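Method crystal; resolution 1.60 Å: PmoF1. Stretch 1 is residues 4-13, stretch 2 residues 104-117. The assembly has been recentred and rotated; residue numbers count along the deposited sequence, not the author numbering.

Stretch 1 (4-13) EYDVGKLKVE
Stretch 2 (104-117) TLVFEKAGEVVIDA

Two β-hairpins of one chain pack through apolar side chains, burying 537 Å² in total. At the centre lies Phe 107 (chi1 -62°, chi2 -85°). Val 7, Leu 10 and Val 12 all point CA-to-CB toward the other stretch, so they meet at its ring. Leu 10 (m, t) sets CD1 over one face of the Phe 107 ring, 3.7 Å from that ring's centroid, a CH-pi contact. Val 12 (t) places CG2 3.9 Å from Phe 107 CZ and CG1 3.9 Å from Leu 105 CD1, while Val 7 (p) brings CG1 to 3.8 Å from Phe 107 CE2 and its CB to 3.9 Å from Val 113 CB.

Strands 4-7 and 10-13 join through a type II' turn from Val 7 to Leu 10, with Gly 8 at phi/psi 54/-130; reciprocal backbone N-to-O hydrogen bonds link Val 7 with Leu 10 and Tyr 5 with Val 12. Likewise, such bonds link Phe 107 with Gly 111 (87/-155) and Leu 105 with Val 113. Strands 4-7 and 111-117 run nearly antiparallel (163°), 7.7 Å apart at closest approach, with Tyr 5 CA 6.8 Å from Ile 115 CA.

At the polar edge, Tyr 5 (chi1 -58°, chi2 -93°) receives Ile 115 CG2 over one ring face, 3.8 Å from the centroid. Its OH accepts a hydrogen bond from Asp 116 N (3.0 Å) while donating to a water that bridges Tyr 5 OH (3.3 Å) and Asp 116 O (2.4 Å).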

# COMPACT_ATOMS: atom_id res chain seq x y z
N GLU B 4 -10.59 -5.74 -1.52
CA GLU B 4 -9.95 -6.57 -2.54
C GLU B 4 -10.97 -6.98 -3.60
O GLU B 4 -12.14 -7.22 -3.29
CB GLU B 4 -9.29 -7.81 -1.93
CG GLU B 4 -10.22 -8.78 -1.23
CD GLU B 4 -9.47 -9.98 -0.67
OE1 GLU B 4 -8.45 -10.38 -1.28
OE2 GLU B 4 -9.89 -10.52 0.37
N TYR B 5 -10.51 -7.02 -4.84
CA TYR B 5 -11.36 -7.32 -5.99
C TYR B 5 -10.73 -8.44 -6.81
O TYR B 5 -9.56 -8.38 -7.16
CB TYR B 5 -11.57 -6.07 -6.83
CG TYR B 5 -12.18 -4.94 -6.04
CD1 TYR B 5 -13.55 -4.75 -6.00
CD2 TYR B 5 -11.38 -4.06 -5.32
CE1 TYR B 5 -14.11 -3.73 -5.27
CE2 TYR B 5 -11.93 -3.03 -4.58
CZ TYR B 5 -13.30 -2.87 -4.57
OH TYR B 5 -13.86 -1.84 -3.84
N ASP B 6 -11.54 -9.44 -7.14
CA ASP B 6 -11.09 -10.57 -7.93
C ASP B 6 -11.59 -10.41 -9.36
O ASP B 6 -12.73 -10.03 -9.59
CB ASP B 6 -11.61 -11.89 -7.36
CG ASP B 6 -11.19 -12.10 -5.91
OD1 ASP B 6 -9.98 -12.07 -5.62
OD2 ASP B 6 -12.09 -12.29 -5.06
N VAL B 7 -10.71 -10.67 -10.32
CA VAL B 7 -11.12 -10.79 -11.72
C VAL B 7 -10.26 -11.87 -12.38
O VAL B 7 -9.03 -11.81 -12.37
CB VAL B 7 -11.00 -9.43 -12.46
CG1 VAL B 7 -9.57 -8.89 -12.43
CG2 VAL B 7 -11.52 -9.56 -13.89
N GLY B 8 -10.93 -12.87 -12.96
CA GLY B 8 -10.23 -14.05 -13.42
C GLY B 8 -9.41 -14.62 -12.28
O GLY B 8 -9.92 -14.80 -11.17
N LYS B 9 -8.13 -14.89 -12.54
CA LYS B 9 -7.22 -15.39 -11.51
C LYS B 9 -6.34 -14.27 -10.96
O LYS B 9 -5.33 -14.53 -10.31
CB LYS B 9 -6.36 -16.52 -12.07
CG LYS B 9 -7.16 -17.75 -12.45
CD LYS B 9 -6.27 -18.92 -12.79
CE LYS B 9 -7.08 -20.14 -13.20
NZ LYS B 9 -8.06 -20.54 -12.16
N LEU B 10 -6.74 -13.03 -11.23
CA LEU B 10 -6.07 -11.86 -10.65
C LEU B 10 -6.77 -11.41 -9.38
O LEU B 10 -7.98 -11.57 -9.23
CB LEU B 10 -6.03 -10.69 -11.64
CG LEU B 10 -5.55 -10.98 -13.06
CD1 LEU B 10 -5.56 -9.70 -13.89
CD2 LEU B 10 -4.16 -11.59 -13.05
N LYS B 11 -6.00 -10.84 -8.47
CA LYS B 11 -6.56 -10.20 -7.29
C LYS B 11 -5.99 -8.80 -7.19
O LYS B 11 -4.77 -8.62 -7.21
CB LYS B 11 -6.26 -10.99 -6.01
CG LYS B 11 -6.83 -12.40 -6.00
CD LYS B 11 -6.94 -12.93 -4.58
CE LYS B 11 -7.49 -14.35 -4.57
NZ LYS B 11 -7.48 -14.95 -3.20
N VAL B 12 -6.88 -7.82 -7.10
CA VAL B 12 -6.48 -6.43 -6.90
C VAL B 12 -6.73 -6.12 -5.44
O VAL B 12 -7.88 -6.06 -5.00
CB VAL B 12 -7.27 -5.47 -7.81
CG1 VAL B 12 -6.85 -4.02 -7.55
CG2 VAL B 12 -7.07 -5.84 -9.27
N GLU B 13 -5.65 -5.88 -4.70
CA GLU B 13 -5.75 -5.75 -3.26
C GLU B 13 -5.47 -4.32 -2.83
O GLU B 13 -4.54 -3.66 -3.30
CB GLU B 13 -4.78 -6.73 -2.58
CG GLU B 13 -5.09 -8.18 -2.93
CD GLU B 13 -4.20 -9.18 -2.22
OE1 GLU B 13 -3.42 -8.77 -1.34
OE2 GLU B 13 -4.27 -10.39 -2.54
N THR B 104 -12.57 1.72 -13.16
CA THR B 104 -12.61 0.45 -13.87
C THR B 104 -11.20 0.14 -14.34
O THR B 104 -10.60 0.91 -15.09
CB THR B 104 -13.58 0.48 -15.07
OG1 THR B 104 -14.89 0.85 -14.62
CG2 THR B 104 -13.64 -0.89 -15.74
N LEU B 105 -10.68 -1.00 -13.90
CA LEU B 105 -9.39 -1.47 -14.37
C LEU B 105 -9.63 -2.42 -15.53
O LEU B 105 -10.52 -3.27 -15.47
CB LEU B 105 -8.62 -2.18 -13.25
CG LEU B 105 -8.46 -1.41 -11.94
CD1 LEU B 105 -7.68 -2.24 -10.93
CD2 LEU B 105 -7.78 -0.06 -12.16
N VAL B 106 -8.84 -2.26 -16.58
CA VAL B 106 -8.98 -3.08 -17.78
C VAL B 106 -7.73 -3.92 -17.97
O VAL B 106 -6.64 -3.39 -18.19
CB VAL B 106 -9.22 -2.22 -19.03
CG1 VAL B 106 -9.50 -3.10 -20.24
CG2 VAL B 106 -10.37 -1.25 -18.80
N PHE B 107 -7.90 -5.24 -17.86
CA PHE B 107 -6.81 -6.18 -18.06
C PHE B 107 -6.94 -6.82 -19.44
O PHE B 107 -8.05 -7.11 -19.88
CB PHE B 107 -6.82 -7.24 -16.97
CG PHE B 107 -6.60 -6.69 -15.59
CD1 PHE B 107 -5.32 -6.46 -15.11
CD2 PHE B 107 -7.68 -6.38 -14.78
CE1 PHE B 107 -5.12 -5.95 -13.84
CE2 PHE B 107 -7.49 -5.86 -13.51
CZ PHE B 107 -6.21 -5.65 -13.04
N GLU B 108 -5.82 -7.01 -20.12
CA GLU B 108 -5.83 -7.52 -21.49
C GLU B 108 -6.58 -8.84 -21.63
O GLU B 108 -7.36 -9.03 -22.56
CB GLU B 108 -4.40 -7.69 -22.03
CG GLU B 108 -4.37 -8.15 -23.49
CD GLU B 108 -2.96 -8.27 -24.04
OE1 GLU B 108 -2.03 -8.56 -23.26
OE2 GLU B 108 -2.79 -8.08 -25.26
N LYS B 109 -6.33 -9.76 -20.70
CA LYS B 109 -6.93 -11.09 -20.75
C LYS B 109 -8.14 -11.24 -19.81
O LYS B 109 -9.18 -11.75 -20.21
CB LYS B 109 -5.89 -12.16 -20.40
CG LYS B 109 -4.63 -12.13 -21.26
CD LYS B 109 -4.92 -12.45 -22.71
CE LYS B 109 -3.65 -12.43 -23.55
NZ LYS B 109 -3.90 -12.77 -24.97
N ALA B 110 -7.99 -10.77 -18.58
CA ALA B 110 -9.00 -10.99 -17.55
C ALA B 110 -10.24 -10.11 -17.72
O ALA B 110 -11.29 -10.39 -17.15
CB ALA B 110 -8.40 -10.76 -16.17
N GLY B 111 -10.11 -9.06 -18.52
CA GLY B 111 -11.22 -8.15 -18.78
C GLY B 111 -11.31 -7.04 -17.75
O GLY B 111 -10.31 -6.68 -17.12
N GLU B 112 -12.51 -6.50 -17.59
CA GLU B 112 -12.72 -5.31 -16.76
C GLU B 112 -13.21 -5.66 -15.35
O GLU B 112 -13.94 -6.63 -15.15
CB GLU B 112 -13.73 -4.38 -17.44
CG GLU B 112 -13.31 -3.97 -18.85
CD GLU B 112 -14.18 -2.88 -19.44
OE1 GLU B 112 -15.26 -2.60 -18.87
OE2 GLU B 112 -13.79 -2.29 -20.47
N VAL B 113 -12.79 -4.86 -14.37
CA VAL B 113 -13.29 -4.98 -13.01
C VAL B 113 -13.51 -3.58 -12.44
O VAL B 113 -12.64 -2.71 -12.56
CB VAL B 113 -12.34 -5.81 -12.11
CG1 VAL B 113 -10.95 -5.19 -12.04
CG2 VAL B 113 -12.94 -5.97 -10.71
N VAL B 114 -14.68 -3.36 -11.86
CA VAL B 114 -14.98 -2.08 -11.21
C VAL B 114 -14.54 -2.15 -9.76
O VAL B 114 -14.86 -3.11 -9.04
CB VAL B 114 -16.47 -1.73 -11.30
CG1 VAL B 114 -16.77 -0.43 -10.55
CG2 VAL B 114 -16.91 -1.62 -12.75
N ILE B 115 -13.82 -1.12 -9.32
CA ILE B 115 -13.30 -1.07 -7.96
C ILE B 115 -13.68 0.24 -7.30
O ILE B 115 -14.07 1.20 -7.98
CB ILE B 115 -11.77 -1.22 -7.93
CG1 ILE B 115 -11.09 -0.04 -8.63
CG2 ILE B 115 -11.36 -2.53 -8.59
CD1 ILE B 115 -9.59 0.01 -8.45
N ASP B 116 -13.58 0.27 -5.98
CA ASP B 116 -13.73 1.50 -5.22
C ASP B 116 -12.42 1.75 -4.51
O ASP B 116 -12.05 1.03 -3.58
CB ASP B 116 -14.89 1.38 -4.23
CG ASP B 116 -15.15 2.66 -3.47
OD1 ASP B 116 -14.87 3.75 -4.02
OD2 ASP B 116 -15.64 2.59 -2.32
N ALA B 117 -11.69 2.77 -4.97
CA ALA B 117 -10.38 3.07 -4.41
C ALA B 117 -10.52 3.97 -3.20
O ALA B 117 -11.28 4.94 -3.21
CB ALA B 117 -9.49 3.72 -5.46
O HOH W 1 -11.63 -0.60 -1.80